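Local coordinates for protein enoyl-CoA hydratase, EchA12_1 (Mycobacterium marinum M, PDB 3QRE) that probably hydrates the double bond of enoyl-CoA thioesters in fatty acid metabolism, at residues A[124-133]-A[242-253]. Residues are numbered along the deposited sequence; the frame is centred on the assembly and turned at random.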
loop_
_atom_site.group_PDB
_atom_site.type_symbol
_atom_site.label_atom_id
_atom_site.label_comp_id
_atom_site.label_asym_id
_atom_site.label_seq_id
_atom_site.Cartn_x
_atom_site.Cartn_y
_atom_site.Cartn_z
ATOM N N HIS A 124 -2.212 -12.187 16.487
ATOM C CA HIS A 124 -1.007 -11.860 15.730
ATOM C C HIS A 124 0.288 -12.410 16.347
ATOM O O HIS A 124 1.378 -11.915 16.063
ATOM C CB HIS A 124 -0.887 -10.339 15.609
ATOM C CG HIS A 124 -0.630 -9.665 16.909
ATOM N ND1 HIS A 124 -1.297 -10.015 18.065
ATOM C CD2 HIS A 124 0.206 -8.654 17.246
ATOM C CE1 HIS A 124 -0.891 -9.245 19.058
ATOM N NE2 HIS A 124 0.027 -8.415 18.593
ATOM N N PHE A 125 0.173 -13.432 17.182
ATOM C CA PHE A 125 1.353 -13.920 17.891
ATOM C C PHE A 125 2.431 -14.480 16.935
ATOM O O PHE A 125 3.621 -14.408 17.219
ATOM C CB PHE A 125 0.950 -14.942 18.973
ATOM C CG PHE A 125 1.071 -16.353 18.534
ATOM C CD1 PHE A 125 2.199 -17.113 18.896
ATOM C CD2 PHE A 125 0.084 -16.930 17.764
ATOM C CE1 PHE A 125 2.333 -18.439 18.468
ATOM C CE2 PHE A 125 0.197 -18.246 17.348
ATOM C CZ PHE A 125 1.339 -19.006 17.688
ATOM N N VAL A 126 2.010 -15.008 15.791
ATOM C CA VAL A 126 2.950 -15.426 14.730
ATOM C C VAL A 126 3.906 -14.312 14.275
ATOM O O VAL A 126 5.090 -14.581 13.947
ATOM C CB VAL A 126 2.203 -16.100 13.562
ATOM C CG1 VAL A 126 3.011 -16.104 12.317
ATOM C CG2 VAL A 126 1.847 -17.541 13.941
ATOM N N THR A 127 3.420 -13.070 14.297
ATOM C CA THR A 127 4.256 -11.932 13.946
ATOM C C THR A 127 5.342 -11.661 14.973
ATOM O O THR A 127 6.262 -10.914 14.695
ATOM C CB THR A 127 3.458 -10.613 13.728
ATOM O OG1 THR A 127 3.096 -10.043 14.993
ATOM C CG2 THR A 127 2.209 -10.813 12.850
ATOM N N MET A 128 5.251 -12.249 16.158
ATOM C CA MET A 128 6.239 -11.953 17.214
ATOM C C MET A 128 7.234 -13.097 17.409
ATOM O O MET A 128 8.033 -13.079 18.343
ATOM C CB MET A 128 5.517 -11.618 18.528
ATOM C CG MET A 128 4.637 -10.375 18.388
ATOM S SD MET A 128 3.773 -9.824 19.879
ATOM C CE MET A 128 2.579 -11.120 20.207
ATOM N N LEU A 129 7.162 -14.102 16.534
ATOM C CA LEU A 129 8.095 -15.208 16.575
ATOM C C LEU A 129 9.453 -14.727 16.076
ATOM O O LEU A 129 9.543 -13.784 15.282
ATOM C CB LEU A 129 7.621 -16.384 15.694
ATOM C CG LEU A 129 6.309 -17.113 16.034
ATOM C CD1 LEU A 129 6.024 -18.209 15.036
ATOM C CD2 LEU A 129 6.296 -17.651 17.500
ATOM N N ARG A 130 10.500 -15.391 16.551
ATOM C CA ARG A 130 11.832 -15.243 16.005
ATOM C C ARG A 130 11.966 -15.808 14.581
ATOM O O ARG A 130 12.905 -15.465 13.865
ATOM C CB ARG A 130 12.833 -15.946 16.935
ATOM C CG ARG A 130 13.169 -15.168 18.229
ATOM C CD ARG A 130 14.196 -15.938 19.120
ATOM N NE ARG A 130 13.583 -17.098 19.773
ATOM C CZ ARG A 130 13.686 -18.365 19.344
ATOM N NH1 ARG A 130 14.401 -18.669 18.250
ATOM N NH2 ARG A 130 13.083 -19.344 20.019
ATOM N N LYS A 131 11.049 -16.676 14.171
ATOM C CA LYS A 131 11.203 -17.399 12.895
ATOM C C LYS A 131 10.078 -17.089 11.914
ATOM O O LYS A 131 8.946 -16.914 12.326
ATOM C CB LYS A 131 11.262 -18.931 13.149
ATOM C CG LYS A 131 12.390 -19.316 14.088
ATOM C CD LYS A 131 12.426 -20.795 14.476
ATOM C CE LYS A 131 13.677 -20.985 15.375
ATOM N NZ LYS A 131 14.005 -22.415 15.729
ATOM N N PRO A 132 10.380 -17.061 10.611
ATOM C CA PRO A 132 9.376 -16.764 9.597
ATOM C C PRO A 132 8.364 -17.899 9.444
ATOM O O PRO A 132 8.711 -19.078 9.641
ATOM C CB PRO A 132 10.198 -16.637 8.298
ATOM C CG PRO A 132 11.662 -16.713 8.727
ATOM C CD PRO A 132 11.667 -17.455 10.005
ATOM N N VAL A 133 7.122 -17.541 9.080
ATOM C CA VAL A 133 6.108 -18.525 8.747
ATOM C C VAL A 133 5.666 -18.249 7.321
ATOM O O VAL A 133 5.298 -17.105 6.974
ATOM C CB VAL A 133 4.907 -18.492 9.754
ATOM C CG1 VAL A 133 3.907 -19.613 9.477
ATOM C CG2 VAL A 133 5.399 -18.598 11.197
ATOM N N ALA A 242 15.283 -13.017 12.872
ATOM C CA ALA A 242 14.617 -12.497 14.080
ATOM C C ALA A 242 14.629 -10.989 14.072
ATOM O O ALA A 242 13.645 -10.355 14.446
ATOM C CB ALA A 242 15.316 -12.993 15.351
ATOM N N VAL A 243 15.759 -10.441 13.633
ATOM C CA VAL A 243 15.980 -9.010 13.556
ATOM C C VAL A 243 15.068 -8.396 12.514
ATOM O O VAL A 243 14.408 -7.356 12.762
ATOM C CB VAL A 243 17.472 -8.731 13.210
ATOM C CG1 VAL A 243 17.657 -7.418 12.521
ATOM C CG2 VAL A 243 18.284 -8.794 14.468
ATOM N N ILE A 244 15.012 -9.055 11.359
ATOM C CA ILE A 244 14.150 -8.602 10.275
ATOM C C ILE A 244 12.688 -8.532 10.741
ATOM O O ILE A 244 12.044 -7.485 10.581
ATOM C CB ILE A 244 14.344 -9.464 8.998
ATOM C CG1 ILE A 244 15.696 -9.119 8.361
ATOM C CG2 ILE A 244 13.182 -9.269 8.002
ATOM C CD1 ILE A 244 16.236 -10.172 7.400
ATOM N N LYS A 245 12.174 -9.617 11.336
ATOM C CA LYS A 245 10.755 -9.617 11.782
ATOM C C LYS A 245 10.521 -8.499 12.810
ATOM O O LYS A 245 9.590 -7.723 12.681
ATOM C CB LYS A 245 10.291 -10.988 12.322
ATOM C CG LYS A 245 9.862 -11.945 11.231
ATOM C CD LYS A 245 9.361 -13.299 11.764
ATOM C CE LYS A 245 7.878 -13.219 12.158
ATOM N NZ LYS A 245 7.275 -14.576 12.169
ATOM N N ARG A 246 11.400 -8.403 13.800
ATOM C CA ARG A 246 11.291 -7.363 14.790
ATOM C C ARG A 246 11.410 -5.967 14.154
ATOM O O ARG A 246 10.638 -5.060 14.485
ATOM C CB ARG A 246 12.319 -7.614 15.895
ATOM C CG ARG A 246 12.412 -6.556 16.952
ATOM C CD ARG A 246 11.269 -6.605 17.970
ATOM N NE ARG A 246 11.337 -5.445 18.868
ATOM C CZ ARG A 246 10.287 -4.934 19.513
ATOM N NH1 ARG A 246 9.074 -5.472 19.362
ATOM N NH2 ARG A 246 10.449 -3.879 20.311
ATOM N N GLN A 247 12.325 -5.794 13.203
ATOM C CA GLN A 247 12.456 -4.466 12.572
ATOM C C GLN A 247 11.268 -4.076 11.702
ATOM O O GLN A 247 10.870 -2.897 11.690
ATOM C CB GLN A 247 13.771 -4.292 11.796
ATOM C CG GLN A 247 15.017 -4.224 12.675
ATOM C CD GLN A 247 14.989 -3.087 13.694
ATOM O OE1 GLN A 247 15.052 -3.321 14.904
ATOM N NE2 GLN A 247 14.896 -1.854 13.212
ATOM N N VAL A 248 10.710 -5.048 10.979
ATOM C CA VAL A 248 9.608 -4.766 10.058
ATOM C C VAL A 248 8.313 -4.451 10.809
ATOM O O VAL A 248 7.722 -3.407 10.577
ATOM C CB VAL A 248 9.434 -5.871 8.978
ATOM C CG1 VAL A 248 8.200 -5.642 8.126
ATOM C CG2 VAL A 248 10.689 -5.932 8.067
ATOM N N TYR A 249 7.890 -5.332 11.712
ATOM C CA TYR A 249 6.661 -5.111 12.486
ATOM C C TYR A 249 6.828 -3.953 13.485
ATOM O O TYR A 249 5.924 -3.137 13.666
ATOM C CB TYR A 249 6.222 -6.408 13.186
ATOM C CG TYR A 249 5.694 -7.471 12.224
ATOM C CD1 TYR A 249 4.440 -7.332 11.610
ATOM C CD2 TYR A 249 6.448 -8.625 11.925
ATOM C CE1 TYR A 249 3.937 -8.324 10.706
ATOM C CE2 TYR A 249 5.963 -9.603 11.057
ATOM C CZ TYR A 249 4.706 -9.442 10.438
ATOM O OH TYR A 249 4.222 -10.419 9.589
ATOM N N GLY A 250 8.001 -3.884 14.113
ATOM C CA GLY A 250 8.386 -2.720 14.903
ATOM C C GLY A 250 7.580 -2.564 16.182
ATOM O O GLY A 250 7.211 -3.561 16.836
ATOM N N ASP A 251 7.336 -1.298 16.523
ATOM C CA ASP A 251 6.559 -0.895 17.696
ATOM C C ASP A 251 5.090 -1.307 17.573
ATOM O O ASP A 251 4.376 -1.350 18.580
ATOM C CB ASP A 251 6.649 0.632 17.890
ATOM N N ALA A 252 4.667 -1.616 16.341
ATOM C CA ALA A 252 3.252 -1.814 15.982
ATOM C C ALA A 252 2.539 -3.032 16.618
ATOM O O ALA A 252 1.308 -3.023 16.760
ATOM C CB ALA A 252 3.084 -1.827 14.443
ATOM N N THR A 253 3.302 -4.067 16.984
ATOM C CA THR A 253 2.753 -5.273 17.613
ATOM C C THR A 253 2.587 -5.084 19.134
ATOM O O THR A 253 1.899 -5.878 19.795
ATOM C CB THR A 253 3.659 -6.491 17.339
ATOM O OG1 THR A 253 5.013 -6.128 17.637
ATOM C CG2 THR A 253 3.575 -6.942 15.871
#
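K245 reaches from helix 238-249 into the bend of 124-133, where its ammonium group holds two backbone carbonyls at once. K245 NZ gives a hydrogen bond of 2.8 Å to V126 O, tilted modestly from that carbonyl's plane, and another of 2.9 Å to K131 O, which it meets from above the plane. A kink at chi3 (84°) turns the end of the chain toward both oxygens, with K245 CD passing 3.6 Å from L129 O. K245 NZ also makes a salt bridge to D153 OD2, which probably offsets the buried charge; the same oxygen accepts a bond from V133 N. In this crotonase-like fold the lysine thus ties helix 238-249 to the loop entering strand 133-137.

One turn on, T127 packs against Y249. T127 sets CB over the centre of the Y249 ring, a CH-pi contact 3.7 Å from the centroid, while its OG1 bonds H124 O, fixing the threonine's rotation. W188 of the second subunit meets the same tyrosine edge-to-face. Beyond G250, T253 CG2 packs 3.3 Å from T127 OG1, and T253 CB lies against M128 CG.

The last polar link is weak: H124 NE2, at the ring edge, points nearly straight (163°) at T253 O, 3.4 Å away.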